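Local coordinates for periplasmic binding protein (PDB 5GJ3) that binds two heme molecules in the periplasm and probably hands them on to a bacterial heme importer, at residues A[98-101]-A[102-106]; A[127-130]-A[131-135]; A[255-258]-A[259-263]. All coordinates share one frame; numbering follows the deposited sequence.

How the contacts relate
All three contacts are helical turns, and they follow one another along the chain, so none nests within or crosses another. Contact 1 (98-101 with 102-106) forms the first turn of helix 100-111. Contact 2 (127-130 with 131-135) sits near the end of helix 115-136, the next helix, and contact 3 (255-258 with 259-263) belongs to helix 250-267 near the C terminus. No contact closes a long loop. Leu98 CD1 meets Arg133 NE at 3.7 Å, joining contacts 1 and 2, and Ala132 CB lies 3.5 Å from Thr255 OG1, joining contacts 2 and 3. Contacts 1 and 3 stay about 9 Å apart at their nearest atoms, though Leu98 and Pro101 touch Thr250 of helix 250-267.

Contact 1: residues A[98-101]-A[102-106]; sequences LDAP and QQKIR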
loop_
_atom_site.group_PDB
_atom_site.type_symbol
_atom_site.label_atom_id
_atom_site.label_comp_id
_atom_site.label_asym_id
_atom_site.label_seq_id
_atom_site.Cartn_x
_atom_site.Cartn_y
_atom_site.Cartn_z
ATOM N N LEU A 98 -2.743 11.394 1.694
ATOM C CA LEU A 98 -2.063 11.247 2.973
ATOM C C LEU A 98 -3.005 11.423 4.173
ATOM O O LEU A 98 -2.595 11.199 5.281
ATOM C CB LEU A 98 -0.878 12.215 3.118
ATOM C CG LEU A 98 0.353 11.801 2.319
ATOM C CD1 LEU A 98 1.428 12.812 2.602
ATOM C CD2 LEU A 98 0.824 10.425 2.706
ATOM N N ASP A 99 -4.243 11.821 3.931
ATOM C CA ASP A 99 -5.307 11.757 4.953
ATOM C C ASP A 99 -5.976 10.366 5.153
ATOM O O ASP A 99 -6.679 10.155 6.154
ATOM C CB ASP A 99 -6.409 12.752 4.579
ATOM C CG ASP A 99 -5.990 14.177 4.811
ATOM O OD1 ASP A 99 -5.064 14.400 5.620
ATOM O OD2 ASP A 99 -6.587 15.079 4.184
ATOM N N ALA A 100 -5.826 9.456 4.190
ATOM C CA ALA A 100 -6.417 8.108 4.319
ATOM C C ALA A 100 -5.987 7.316 5.597
ATOM O O ALA A 100 -6.855 6.706 6.235
ATOM C CB ALA A 100 -6.183 7.272 3.049
ATOM N N PRO A 101 -4.682 7.325 5.979
ATOM C CA PRO A 101 -4.285 6.564 7.196
ATOM C C PRO A 101 -5.159 6.964 8.416
ATOM O O PRO A 101 -5.804 6.114 9.036
ATOM C CB PRO A 101 -2.799 6.962 7.401
ATOM C CG PRO A 101 -2.335 7.203 5.990
ATOM C CD PRO A 101 -3.504 7.982 5.360
ATOM N N GLN A 102 -5.214 8.250 8.703
ATOM C CA GLN A 102 -6.001 8.774 9.844
ATOM C C GLN A 102 -7.527 8.440 9.734
ATOM O O GLN A 102 -8.196 8.065 10.705
ATOM C CB GLN A 102 -5.704 10.280 9.954
ATOM C CG GLN A 102 -6.761 11.182 10.552
ATOM C CD GLN A 102 -7.960 11.520 9.649
ATOM O OE1 GLN A 102 -9.111 11.369 10.080
ATOM N NE2 GLN A 102 -7.703 11.996 8.413
ATOM N N GLN A 103 -8.075 8.618 8.542
ATOM C CA GLN A 103 -9.479 8.307 8.326
ATOM C C GLN A 103 -9.777 6.813 8.560
ATOM O O GLN A 103 -10.747 6.470 9.218
ATOM C CB GLN A 103 -9.817 8.715 6.902
ATOM C CG GLN A 103 -11.262 8.925 6.581
ATOM C CD GLN A 103 -11.340 9.375 5.132
ATOM O OE1 GLN A 103 -11.901 8.685 4.282
ATOM N NE2 GLN A 103 -10.654 10.485 4.825
ATOM N N LYS A 104 -8.934 5.920 8.039
ATOM C CA LYS A 104 -9.180 4.482 8.210
ATOM C C LYS A 104 -8.997 4.051 9.666
ATOM O O LYS A 104 -9.737 3.153 10.192
ATOM C CB LYS A 104 -8.282 3.655 7.274
ATOM C CG LYS A 104 -8.707 3.787 5.795
ATOM C CD LYS A 104 -7.826 2.924 4.866
ATOM C CE LYS A 104 -6.417 3.401 4.722
ATOM N NZ LYS A 104 -5.604 2.641 3.672
ATOM N N ILE A 105 -8.017 4.686 10.316
ATOM C CA ILE A 105 -7.766 4.386 11.741
ATOM C C ILE A 105 -8.971 4.761 12.596
ATOM O O ILE A 105 -9.426 3.930 13.400
ATOM C CB ILE A 105 -6.464 5.040 12.266
ATOM C CG1 ILE A 105 -5.238 4.322 11.665
ATOM C CG2 ILE A 105 -6.401 5.007 13.804
ATOM C CD1 ILE A 105 -4.009 5.205 11.699
ATOM N N ARG A 106 -9.508 5.980 12.399
ATOM C CA ARG A 106 -10.724 6.401 13.137
ATOM C C ARG A 106 -11.942 5.526 12.856
ATOM O O ARG A 106 -12.751 5.231 13.774
ATOM C CB ARG A 106 -11.051 7.889 12.882
ATOM C CG ARG A 106 -9.932 8.813 13.379
ATOM C CD ARG A 106 -10.250 10.303 13.156
ATOM N NE ARG A 106 -9.456 11.063 14.109
ATOM C CZ ARG A 106 -8.453 11.898 13.802
ATOM N NH1 ARG A 106 -8.130 12.158 12.535
ATOM N NH2 ARG A 106 -7.790 12.526 14.781
HETATM O O HOH W 1 -3.502 10.504 7.823
#
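Asp99 O accepts from Gln103 N at 3.2 Å, with an N-H...O angle of 165°, just after Leu98 O, which is joined to Gln102 N through a water that donates to the former and accepts from the latter. Gln102 NE2 also comes close to the Asp99 carbonyl, though at an angle too poor for a bond. Next, Ala100 O receives Lys104 N at 2.9 Å, and the lysine chain lies alongside it: CG is 3.5 Å from that oxygen, and a bend at chi3 (-70°) brings CE back to 3.7 Å from it. The ammonium NZ is thereby sent to Asp14 and Asp94, which bind a zinc ion, and to the carbonyl of Gly245. A methionine in place of Lys104 would probably leave the two aspartates without the ammonium that joins them and Gly245 O without this donor. Pro101, whose ring carries no N-H, is suited to a first turn; its carbonyl oxygen accepts from Ile105 N at 2.9 Å, and Ile105 lays CG1 and CD1 against the same oxygen, CG1 at 3.2 Å. Both Pro101 and Ile105 also pack on Val125 of helix 115-136. The i to i+4 bonds mark an alpha-helix, and a proline this early is characteristic of its first turn, here beside a zinc site.

Contact 2: residues A[127-130]-A[131-135]; sequences AEIA and AARDL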
loop_
_atom_site.group_PDB
_atom_site.type_symbol
_atom_site.label_atom_id
_atom_site.label_comp_id
_atom_site.label_asym_id
_atom_site.label_seq_id
_atom_site.Cartn_x
_atom_site.Cartn_y
_atom_site.Cartn_z
ATOM N N ALA A 127 2.169 12.269 13.138
ATOM C CA ALA A 127 3.497 12.702 13.560
ATOM C C ALA A 127 4.600 12.032 12.734
ATOM O O ALA A 127 5.531 12.710 12.318
ATOM C CB ALA A 127 3.728 12.439 15.055
ATOM N N GLU A 128 4.507 10.721 12.482
ATOM C CA GLU A 128 5.519 10.077 11.651
ATOM C C GLU A 128 5.537 10.595 10.170
ATOM O O GLU A 128 6.612 10.747 9.557
ATOM C CB GLU A 128 5.463 8.538 11.761
ATOM C CG GLU A 128 5.773 8.045 13.195
ATOM C CD GLU A 128 5.636 6.531 13.416
ATOM O OE1 GLU A 128 5.451 5.775 12.442
ATOM O OE2 GLU A 128 5.711 6.067 14.593
ATOM N N ILE A 129 4.358 10.864 9.619
ATOM C CA ILE A 129 4.212 11.424 8.260
ATOM C C ILE A 129 4.817 12.840 8.246
ATOM O O ILE A 129 5.594 13.164 7.338
ATOM C CB ILE A 129 2.733 11.444 7.821
ATOM C CG1 ILE A 129 2.261 10.008 7.589
ATOM C CG2 ILE A 129 2.527 12.342 6.583
ATOM C CD1 ILE A 129 0.750 9.866 7.412
ATOM N N ALA A 130 4.499 13.648 9.274
ATOM C CA ALA A 130 5.092 14.995 9.435
ATOM C C ALA A 130 6.604 15.003 9.433
ATOM O O ALA A 130 7.221 15.842 8.756
ATOM C CB ALA A 130 4.561 15.716 10.693
ATOM N N ALA A 131 7.192 14.109 10.239
ATOM C CA ALA A 131 8.628 13.970 10.302
ATOM C C ALA A 131 9.244 13.572 8.963
ATOM O O ALA A 131 10.269 14.112 8.616
ATOM C CB ALA A 131 9.062 13.030 11.423
ATOM N N ALA A 132 8.617 12.685 8.197
ATOM C CA ALA A 132 9.180 12.296 6.913
ATOM C C ALA A 132 9.126 13.488 5.903
ATOM O O ALA A 132 10.044 13.688 5.094
ATOM C CB ALA A 132 8.432 11.101 6.366
ATOM N N ARG A 133 8.040 14.256 5.974
ATOM C CA ARG A 133 7.834 15.410 5.080
ATOM C C ARG A 133 8.837 16.534 5.363
ATOM O O ARG A 133 9.352 17.191 4.431
ATOM C CB ARG A 133 6.402 15.933 5.175
ATOM C CG ARG A 133 5.396 15.073 4.411
ATOM C CD ARG A 133 4.071 15.814 4.440
ATOM N NE ARG A 133 3.436 15.826 3.158
ATOM C CZ ARG A 133 2.708 16.830 2.695
ATOM N NH1 ARG A 133 2.580 17.931 3.401
ATOM N NH2 ARG A 133 2.129 16.743 1.509
ATOM N N ASP A 134 9.138 16.711 6.653
ATOM C CA ASP A 134 10.193 17.624 7.075
ATOM C C ASP A 134 11.555 17.158 6.512
ATOM O O ASP A 134 12.375 17.970 6.055
ATOM C CB ASP A 134 10.203 17.649 8.607
ATOM C CG ASP A 134 11.389 18.343 9.162
ATOM O OD1 ASP A 134 12.471 17.712 9.233
ATOM O OD2 ASP A 134 11.257 19.532 9.539
ATOM N N LEU A 135 11.839 15.855 6.565
ATOM C CA LEU A 135 13.099 15.396 5.924
ATOM C C LEU A 135 13.087 15.613 4.406
ATOM O O LEU A 135 14.143 15.931 3.772
ATOM C CB LEU A 135 13.366 13.923 6.244
ATOM C CG LEU A 135 13.768 13.647 7.694
ATOM C CD1 LEU A 135 13.684 12.140 7.889
ATOM C CD2 LEU A 135 15.195 14.173 7.917
#
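Ile129 O is gripped by Arg133 N at 3.0 Å, with an N-H...O angle of 155°, and is flanked by the aliphatic start of the arginine side chain, whose CG lies 3.5 Å away. This is one of four consecutive i to i+4 bonds that define a regular alpha-helix, helix 115-136, close to its C-terminal end. Ala127 O takes Ala131 N, Glu128 O takes Ala132 N at 3.1 Å, and Ala130 O takes Asp134 N. The donors stand somewhat out of the planes of their carbonyls, with Arg133 N the least tilted and Ala132 N the most.

Four of the nine residues are alanines, so little side chain reaches from one turn to the next. Ala132 CB rests 3.6 Å from Ile129 O and, like the Ile129 side chain, packs on Leu254 of helix 250-267. This is the buried side of the helix, whereas Ala127, Ala130, Ala131 and Asp134 lie at the surface. The carboxylate of Glu128 finds its partners outside the two segments: OE2 accepts from Gln124 NE2, one turn earlier in the same helix, and OE1 from Gln252 NE2 of helix 250-267, so that it ties the two helices together through polar bonds as well.

Arg133 sets CG beside its own backbone N (chi1 -77°), and before the rest of the chain leads off from the first segment, Arg133 CD comes 4.4 Å from Ile129 CG2.

Contact 3: residues A[255-258]-A[259-263]; sequences TDLT and IAFYD. With ZN (zinc ion), chain G.
A zinc ion is bound on one flank of helix 250-267, where Asp256 holds it through a single carboxylate oxygen, OD1, at 2.0 Å. Two waters are also bound to the metal, and one of them donates to Asp256 OD2 at 2.8 Å. Tyr242 OH forms a further hydrogen bond with OD2, so both oxygens of the carboxylate are engaged and its rotation is probably restricted.

The backbone beneath is regular alpha-helix: Thr255 O, Asp256 O, Leu257 O and Thr258 O accept from the N-H groups of Ile259, Ala260, Phe261 and Tyr262 respectively. Of these bonds, Phe261 N to Leu257 O is the shortest, at 2.8 Å, and this oxygen also lies over one face of the Phe261 ring, 3.2 Å from CG. Phe261 CG stands beside its own backbone N (chi1 -73°), which swings the ring back over the preceding turn, where Leu257 runs alongside with CD2 4.1 Å from Phe261 CZ. Both side chains pack on Ala172 and helix 164-171, and Thr258 OG1, buried too, is hydrogen-bonded to Ala172 O. On the exposed part of the helix, Ile259 CG1 sits 3.1 Å from Thr255 O.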
loop_
_atom_site.group_PDB
_atom_site.type_symbol
_atom_site.label_atom_id
_atom_site.label_comp_id
_atom_site.label_asym_id
_atom_site.label_seq_id
_atom_site.Cartn_x
_atom_site.Cartn_y
_atom_site.Cartn_z
ATOM N N THR A 255 9.616 7.813 5.161
ATOM C CA THR A 255 10.955 8.118 5.685
ATOM C C THR A 255 11.960 7.290 4.851
ATOM O O THR A 255 12.994 7.801 4.446
ATOM C CB THR A 255 11.076 7.735 7.213
ATOM O OG1 THR A 255 10.209 8.566 8.013
ATOM C CG2 THR A 255 12.491 7.807 7.735
ATOM N N ASP A 256 11.654 6.011 4.617
ATOM C CA ASP A 256 12.592 5.192 3.819
ATOM C C ASP A 256 12.716 5.798 2.410
ATOM O O ASP A 256 13.843 5.875 1.894
ATOM C CB ASP A 256 12.147 3.726 3.713
ATOM C CG ASP A 256 12.179 3.006 5.048
ATOM O OD1 ASP A 256 12.810 3.514 6.010
ATOM O OD2 ASP A 256 11.549 1.922 5.161
ATOM N N LEU A 257 11.583 6.156 1.779
ATOM C CA LEU A 257 11.664 6.742 0.446
ATOM C C LEU A 257 12.479 8.027 0.467
ATOM O O LEU A 257 13.361 8.209 -0.390
ATOM C CB LEU A 257 10.284 7.049 -0.155
ATOM C CG LEU A 257 9.430 5.839 -0.432
ATOM C CD1 LEU A 257 8.048 6.396 -0.795
ATOM C CD2 LEU A 257 10.110 5.097 -1.592
ATOM N N THR A 258 12.177 8.936 1.414
ATOM C CA THR A 258 12.829 10.258 1.334
ATOM C C THR A 258 14.327 10.190 1.591
ATOM O O THR A 258 15.105 10.927 1.003
ATOM C CB THR A 258 12.131 11.341 2.252
ATOM O OG1 THR A 258 12.473 12.607 1.752
ATOM C CG2 THR A 258 12.633 11.273 3.721
ATOM N N ILE A 259 14.737 9.304 2.485
ATOM C CA ILE A 259 16.178 9.011 2.707
ATOM C C ILE A 259 16.839 8.569 1.386
ATOM O O ILE A 259 17.877 9.097 0.987
ATOM C CB ILE A 259 16.413 7.931 3.823
ATOM C CG1 ILE A 259 15.912 8.398 5.215
ATOM C CG2 ILE A 259 17.898 7.567 3.917
ATOM C CD1 ILE A 259 16.303 9.800 5.527
ATOM N N ALA A 260 16.225 7.606 0.697
ATOM C CA ALA A 260 16.740 7.150 -0.613
ATOM C C ALA A 260 16.727 8.268 -1.688
ATOM O O ALA A 260 17.695 8.462 -2.446
ATOM C CB ALA A 260 15.945 5.957 -1.084
ATOM N N PHE A 261 15.648 9.041 -1.721
ATOM C CA PHE A 261 15.529 10.093 -2.722
ATOM C C PHE A 261 16.595 11.161 -2.475
ATOM O O PHE A 261 17.147 11.749 -3.427
ATOM C CB PHE A 261 14.142 10.720 -2.619
ATOM C CG PHE A 261 13.004 9.849 -3.146
ATOM C CD1 PHE A 261 13.219 8.550 -3.645
ATOM C CD2 PHE A 261 11.688 10.334 -3.088
ATOM C CE1 PHE A 261 12.142 7.782 -4.114
ATOM C CE2 PHE A 261 10.615 9.584 -3.543
ATOM C CZ PHE A 261 10.844 8.304 -4.055
ATOM N N TYR A 262 16.893 11.417 -1.200
ATOM C CA TYR A 262 17.877 12.453 -0.836
ATOM C C TYR A 262 19.231 12.040 -1.400
ATOM O O TYR A 262 19.950 12.858 -1.971
ATOM C CB TYR A 262 17.938 12.644 0.705
ATOM C CG TYR A 262 18.894 13.735 1.151
ATOM C CD1 TYR A 262 18.471 15.089 1.287
ATOM C CD2 TYR A 262 20.220 13.429 1.451
ATOM C CE1 TYR A 262 19.375 16.091 1.699
ATOM C CE2 TYR A 262 21.128 14.418 1.861
ATOM C CZ TYR A 262 20.698 15.735 1.983
ATOM O OH TYR A 262 21.617 16.660 2.399
ATOM N N ASP A 263 19.562 10.770 -1.235
ATOM C CA ASP A 263 20.808 10.225 -1.751
ATOM C C ASP A 263 20.905 10.319 -3.283
ATOM O O ASP A 263 21.936 10.703 -3.844
ATOM C CB ASP A 263 20.969 8.772 -1.321
ATOM C CG ASP A 263 22.370 8.261 -1.651
ATOM O OD1 ASP A 263 23.319 8.568 -0.899
ATOM O OD2 ASP A 263 22.536 7.639 -2.704
HETATM ZN ZN ZN G . 12.929 2.796 7.913
HETATM O O HOH W 2 12.715 0.767 7.382
HETATM O O HOH W 3 11.260 3.892 8.273
#